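Local coordinates for maleate cis-trans isomerase (Pseudomonas putida, PDB 4FQ5), which probably catalyses the cis-trans isomerization of the carbon-carbon double bond of maleate to give fumarate, working as a homodimer, at residues L142-G145 with I146-L149; T231-E234 with A235-R238. The protein carries 1 engineered substitution. All blocks are in the same frame, centred on the assembly; numbering follows the deposited sequence.

Contact 1: residues L142-G145 with I146-L149; sequences LIDG and IRAL
Leu142 and Ile146 meet one turn apart on helix 138-149, the branch carbon CG of Leu142 lying 4.1 Å from CD1 of Ile146, while the carbonyl O of Leu142 takes the backbone N-H of Ile146. One residue on, Ile143 and Arg147 run side by side in the same direction. Ile143 CG2, anti to its own backbone N and beside the carbonyl carbon, sits over the centre of one guanidinium face, 3.4 Å from Arg147 CZ. The extended Arg147 chain from CG to NE carries the flat group out to this methyl. Asp144 lies beyond salt-bridge range, OD1 being 4.0 Å from Arg147 NH1, and a water joins them: it donates to Asp144 OD1 at 2.8 Å and accepts from Arg147 NH1 at 2.8 Å, in the guanidinium plane. NH2 of the same group forms a salt bridge with OE1 of Glu175; with the water, this second partner probably limits its rotation. Asp144 O and Gly145 O accept from the N-H groups of Ala148 and Leu149. Around the helix, Leu142, Ile146 and Leu149 pack on Ile242 of strand 241-243, Leu142 and Ile143 reach helix 104-108, and Asp144 and Ala148 lie against Trp250 of helix 244-255.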
ATOM      1  N   LEU A 142      26.799   7.426   3.254  1.00 29.50           N
ATOM      2  CA  LEU A 142      26.821   7.999   4.595  1.00 30.59           C
ATOM      3  C   LEU A 142      27.615   9.300   4.620  1.00 31.91           C
ATOM      4  O   LEU A 142      27.129  10.314   5.134  1.00 31.66           O
ATOM      5  CB  LEU A 142      27.362   7.009   5.639  1.00 30.31           C
ATOM      6  CG  LEU A 142      27.178   7.465   7.098  1.00 31.13           C
ATOM      7  CD1 LEU A 142      25.731   7.280   7.545  1.00 31.11           C
ATOM      8  CD2 LEU A 142      28.120   6.734   8.050  1.00 31.44           C
ATOM      9  N   ILE A 143      28.823   9.272   4.055  1.00 32.42           N
ATOM     10  CA  ILE A 143      29.655  10.474   3.970  1.00 33.54           C
ATOM     11  C   ILE A 143      28.959  11.575   3.166  1.00 33.66           C
ATOM     12  O   ILE A 143      28.884  12.720   3.621  1.00 34.14           O
ATOM     13  CB  ILE A 143      31.075  10.177   3.429  1.00 34.56           C
ATOM     14  CG1 ILE A 143      31.941   9.569   4.532  1.00 35.44           C
ATOM     15  CG2 ILE A 143      31.764  11.443   2.940  1.00 34.94           C
ATOM     16  CD1 ILE A 143      32.185   8.092   4.369  1.00 35.55           C
ATOM     17  N   ASP A 144      28.437  11.226   1.990  1.00 33.39           N
ATOM     18  CA  ASP A 144      27.721  12.194   1.156  1.00 33.96           C
ATOM     19  C   ASP A 144      26.468  12.748   1.844  1.00 33.01           C
ATOM     20  O   ASP A 144      26.171  13.937   1.726  1.00 33.98           O
ATOM     21  CB  ASP A 144      27.375  11.601  -0.219  1.00 34.24           C
ATOM     22  CG  ASP A 144      28.614  11.318  -1.062  1.00 36.42           C
ATOM     23  OD1 ASP A 144      29.692  11.851  -0.727  1.00 37.27           O
ATOM     24  OD2 ASP A 144      28.515  10.556  -2.050  1.00 35.89           O
ATOM     25  N   GLY A 145      25.748  11.887   2.562  1.00 32.13           N
ATOM     26  CA  GLY A 145      24.549  12.299   3.295  1.00 31.43           C
ATOM     27  C   GLY A 145      24.869  13.257   4.426  1.00 31.99           C
ATOM     28  O   GLY A 145      24.147  14.237   4.650  1.00 32.02           O
ATOM     29  N   ILE A 146      25.950  12.976   5.147  1.00 31.81           N
ATOM     30  CA  ILE A 146      26.416  13.869   6.210  1.00 32.40           C
ATOM     31  C   ILE A 146      26.785  15.240   5.631  1.00 33.77           C
ATOM     32  O   ILE A 146      26.379  16.271   6.170  1.00 33.65           O
ATOM     33  CB  ILE A 146      27.588  13.256   7.016  1.00 32.35           C
ATOM     34  CG1 ILE A 146      27.079  12.104   7.884  1.00 31.15           C
ATOM     35  CG2 ILE A 146      28.276  14.320   7.878  1.00 33.18           C
ATOM     36  CD1 ILE A 146      28.151  11.186   8.429  1.00 30.68           C
ATOM     37  N   ARG A 147      27.537  15.248   4.531  1.00 34.59           N
ATOM     38  CA  ARG A 147      27.891  16.501   3.860  1.00 36.79           C
ATOM     39  C   ARG A 147      26.649  17.247   3.354  1.00 37.08           C
ATOM     40  O   ARG A 147      26.562  18.461   3.492  1.00 37.94           O
ATOM     41  CB  ARG A 147      28.891  16.269   2.719  1.00 37.87           C
ATOM     42  CG  ARG A 147      30.302  15.932   3.185  1.00 39.65           C
ATOM     43  CD  ARG A 147      31.171  15.444   2.033  1.00 40.60           C
ATOM     44  NE  ARG A 147      32.497  15.023   2.491  1.00 42.28           N
ATOM     45  CZ  ARG A 147      33.321  14.228   1.808  1.00 43.07           C
ATOM     46  NH1 ARG A 147      32.961  13.741   0.629  1.00 43.89           N
ATOM     47  NH2 ARG A 147      34.506  13.900   2.312  1.00 43.27           N
ATOM     48  N   ALA A 148      25.689  16.516   2.787  1.00 36.69           N
ATOM     49  CA  ALA A 148      24.434  17.113   2.298  1.00 36.96           C
ATOM     50  C   ALA A 148      23.671  17.809   3.419  1.00 37.18           C
ATOM     51  O   ALA A 148      23.076  18.867   3.218  1.00 37.37           O
ATOM     52  CB  ALA A 148      23.556  16.056   1.641  1.00 36.32           C
ATOM     53  N   LEU A 149      23.699  17.206   4.603  1.00 37.36           N
ATOM     54  CA  LEU A 149      23.122  17.811   5.798  1.00 38.17           C
ATOM     55  C   LEU A 149      23.896  19.049   6.258  1.00 40.01           C
ATOM     56  O   LEU A 149      23.381  19.860   7.034  1.00 40.08           O
ATOM     57  CB  LEU A 149      23.073  16.780   6.926  1.00 37.37           C
ATOM     58  CG  LEU A 149      21.790  16.011   7.280  1.00 37.65           C
ATOM     59  CD1 LEU A 149      20.646  16.156   6.284  1.00 36.80           C
ATOM     60  CD2 LEU A 149      22.132  14.554   7.527  1.00 36.26           C
TER
HETATM   61  O   HOH W   1      30.815  14.390  -1.123  1.00 37.99           O

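Contact 2: residues T231-E234 with A235-R238; sequences TMVE and AQTR
A chi1 of 67° sets Thr237 OG1 between its own backbone N and carbonyl carbon, turned back to the carbonyl of Val233 one helical turn earlier; Val233, with CG1 anti to its backbone N, places that methyl beside the same threonine. Residues 231-237 make up nearly all of the short helix 230-237, the helix of a beta-alpha-beta unit between parallel strands 215-217 and 241-243, and Arg238 follows it. Val233 O is gripped twice by one residue, by Thr237 N at 2.9 Å and by Thr237 OG1 at 2.8 Å, and the two donors approach from opposite faces of the carbonyl plane. The hydroxyl also accepts from Lys239 N just past the helix, tying the last turn to the chain that leaves it. Thr237 CG2 lies 3.9 Å from Val233 CG1, the two side chains crossing at a slant, and both residues rest on Ile205 of helix 201-206. Gln236, extended beyond CG, passes its chain across the tip of the Met232 carbonyl, CG 3.4 Å and CD 3.5 Å from Met232 O. Glu234 leads elsewhere: its OE1 is hydrogen-bonded to Thr267 OG1 and to Val241 N, which ties the helix to the start of strand 241-243. Against the second subunit, Thr231 OG1 is hydrogen-bonded to Ser270 O of that chain, and Ala235 packs on the same Ser270. Arg238 is the first residue past the helix, with positive phi (59°), yet its backbone N still reaches Glu234 O at 2.8 Å through a bent bond, the N-H...O angle being 133°.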
ATOM      1  N   THR A 231      12.457   8.414  13.872  1.00 31.01           N
ATOM      2  CA  THR A 231      11.635   9.602  14.129  1.00 32.04           C
ATOM      3  C   THR A 231      11.557   9.911  15.623  1.00 32.12           C
ATOM      4  O   THR A 231      11.607  11.074  16.010  1.00 32.57           O
ATOM      5  CB  THR A 231      10.216   9.492  13.526  1.00 32.52           C
ATOM      6  OG1 THR A 231       9.565   8.319  14.034  1.00 33.71           O
ATOM      7  CG2 THR A 231      10.285   9.408  12.016  1.00 32.46           C
ATOM      8  N   MET A 232      11.449   8.861  16.441  1.00 33.05           N
ATOM      9  CA  MET A 232      11.485   8.973  17.903  1.00 34.59           C
ATOM     10  C   MET A 232      12.757   9.674  18.373  1.00 34.25           C
ATOM     11  O   MET A 232      12.695  10.621  19.155  1.00 33.64           O
ATOM     12  CB  MET A 232      11.413   7.589  18.550  1.00 37.55           C
ATOM     13  CG  MET A 232      10.017   7.014  18.681  1.00 42.41           C
ATOM     14  SD  MET A 232      10.086   5.261  19.088  1.00 47.87           S
ATOM     15  CE  MET A 232       8.373   4.918  19.503  1.00 47.35           C
ATOM     16  N   VAL A 233      13.903   9.207  17.877  1.00 33.07           N
ATOM     17  CA  VAL A 233      15.204   9.773  18.254  1.00 33.52           C
ATOM     18  C   VAL A 233      15.374  11.226  17.802  1.00 34.06           C
ATOM     19  O   VAL A 233      15.946  12.034  18.533  1.00 34.47           O
ATOM     20  CB  VAL A 233      16.383   8.891  17.779  1.00 32.66           C
ATOM     21  CG1 VAL A 233      17.720   9.570  18.059  1.00 33.47           C
ATOM     22  CG2 VAL A 233      16.332   7.539  18.475  1.00 31.80           C
ATOM     23  N   GLU A 234      14.868  11.559  16.616  1.00 33.56           N
ATOM     24  CA  GLU A 234      14.837  12.949  16.173  1.00 34.95           C
ATOM     25  C   GLU A 234      14.005  13.825  17.110  1.00 36.20           C
ATOM     26  O   GLU A 234      14.400  14.955  17.421  1.00 36.43           O
ATOM     27  CB  GLU A 234      14.312  13.066  14.741  1.00 35.76           C
ATOM     28  CG  GLU A 234      15.314  12.592  13.706  1.00 36.10           C
ATOM     29  CD  GLU A 234      15.015  13.055  12.299  1.00 36.45           C
ATOM     30  OE1 GLU A 234      15.982  13.142  11.514  1.00 36.15           O
ATOM     31  OE2 GLU A 234      13.835  13.328  11.977  1.00 37.21           O
ATOM     32  N   ALA A 235      12.861  13.301  17.553  1.00 36.08           N
ATOM     33  CA  ALA A 235      11.982  14.028  18.473  1.00 37.76           C
ATOM     34  C   ALA A 235      12.665  14.236  19.824  1.00 39.15           C
ATOM     35  O   ALA A 235      12.609  15.327  20.390  1.00 40.52           O
ATOM     36  CB  ALA A 235      10.661  13.291  18.651  1.00 37.59           C
ATOM     37  N   GLN A 236      13.322  13.188  20.320  1.00 39.05           N
ATOM     38  CA  GLN A 236      13.980  13.218  21.625  1.00 40.84           C
ATOM     39  C   GLN A 236      15.222  14.104  21.663  1.00 41.08           C
ATOM     40  O   GLN A 236      15.468  14.782  22.667  1.00 40.99           O
ATOM     41  CB  GLN A 236      14.355  11.803  22.064  1.00 41.99           C
ATOM     42  CG  GLN A 236      13.175  10.961  22.509  1.00 43.76           C
ATOM     43  CD  GLN A 236      13.448   9.472  22.418  1.00 45.66           C
ATOM     44  OE1 GLN A 236      12.537   8.659  22.548  1.00 48.13           O
ATOM     45  NE2 GLN A 236      14.706   9.106  22.191  1.00 46.13           N
ATOM     46  N   THR A 237      15.998  14.100  20.577  1.00 39.62           N
ATOM     47  CA  THR A 237      17.293  14.791  20.551  1.00 40.86           C
ATOM     48  C   THR A 237      17.246  16.156  19.859  1.00 42.50           C
ATOM     49  O   THR A 237      18.097  17.011  20.116  1.00 43.20           O
ATOM     50  CB  THR A 237      18.390  13.937  19.866  1.00 39.19           C
ATOM     51  OG1 THR A 237      18.084  13.792  18.472  1.00 37.13           O
ATOM     52  CG2 THR A 237      18.503  12.560  20.514  1.00 38.33           C
ATOM     53  N   ARG A 238      16.256  16.339  18.984  1.00 43.63           N
ATOM     54  CA  ARG A 238      16.141  17.509  18.091  1.00 44.99           C
ATOM     55  C   ARG A 238      17.343  17.676  17.147  1.00 44.09           C
ATOM     56  O   ARG A 238      17.642  18.781  16.676  1.00 44.81           O
ATOM     57  CB  ARG A 238      15.835  18.803  18.863  1.00 49.75           C
ATOM     58  CG  ARG A 238      15.004  19.799  18.064  1.00 54.55           C
ATOM     59  CD  ARG A 238      13.536  19.772  18.466  1.00 59.11           C
ATOM     60  NE  ARG A 238      13.157  21.004  19.162  1.00 62.94           N
ATOM     61  CZ  ARG A 238      12.125  21.127  19.994  1.00 65.22           C
ATOM     62  NH1 ARG A 238      11.340  20.090  20.267  1.00 65.65           N
ATOM     63  NH2 ARG A 238      11.877  22.300  20.562  1.00 67.72           N
TER

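Contact 1 and contact 2 lie on separate helices of one chain, 138-149 and 230-237, their centres 19 Å apart and their nearest atoms about 7 Å apart, without touching. Strand 241-243 connects them indirectly: side chains of 142-149 pack on its Ile242, whereas Glu234 of contact 2 bonds the N of Val241 next door. Contact 1 is the nearer to the pocket, since the side chain of Leu142 is about 4 Å from that of Leu104, a pocket residue, and about 9 Å from the bound maleic acid. Contact 2 is remote from the substrate pocket and meets the second subunit, which does not touch contact 1.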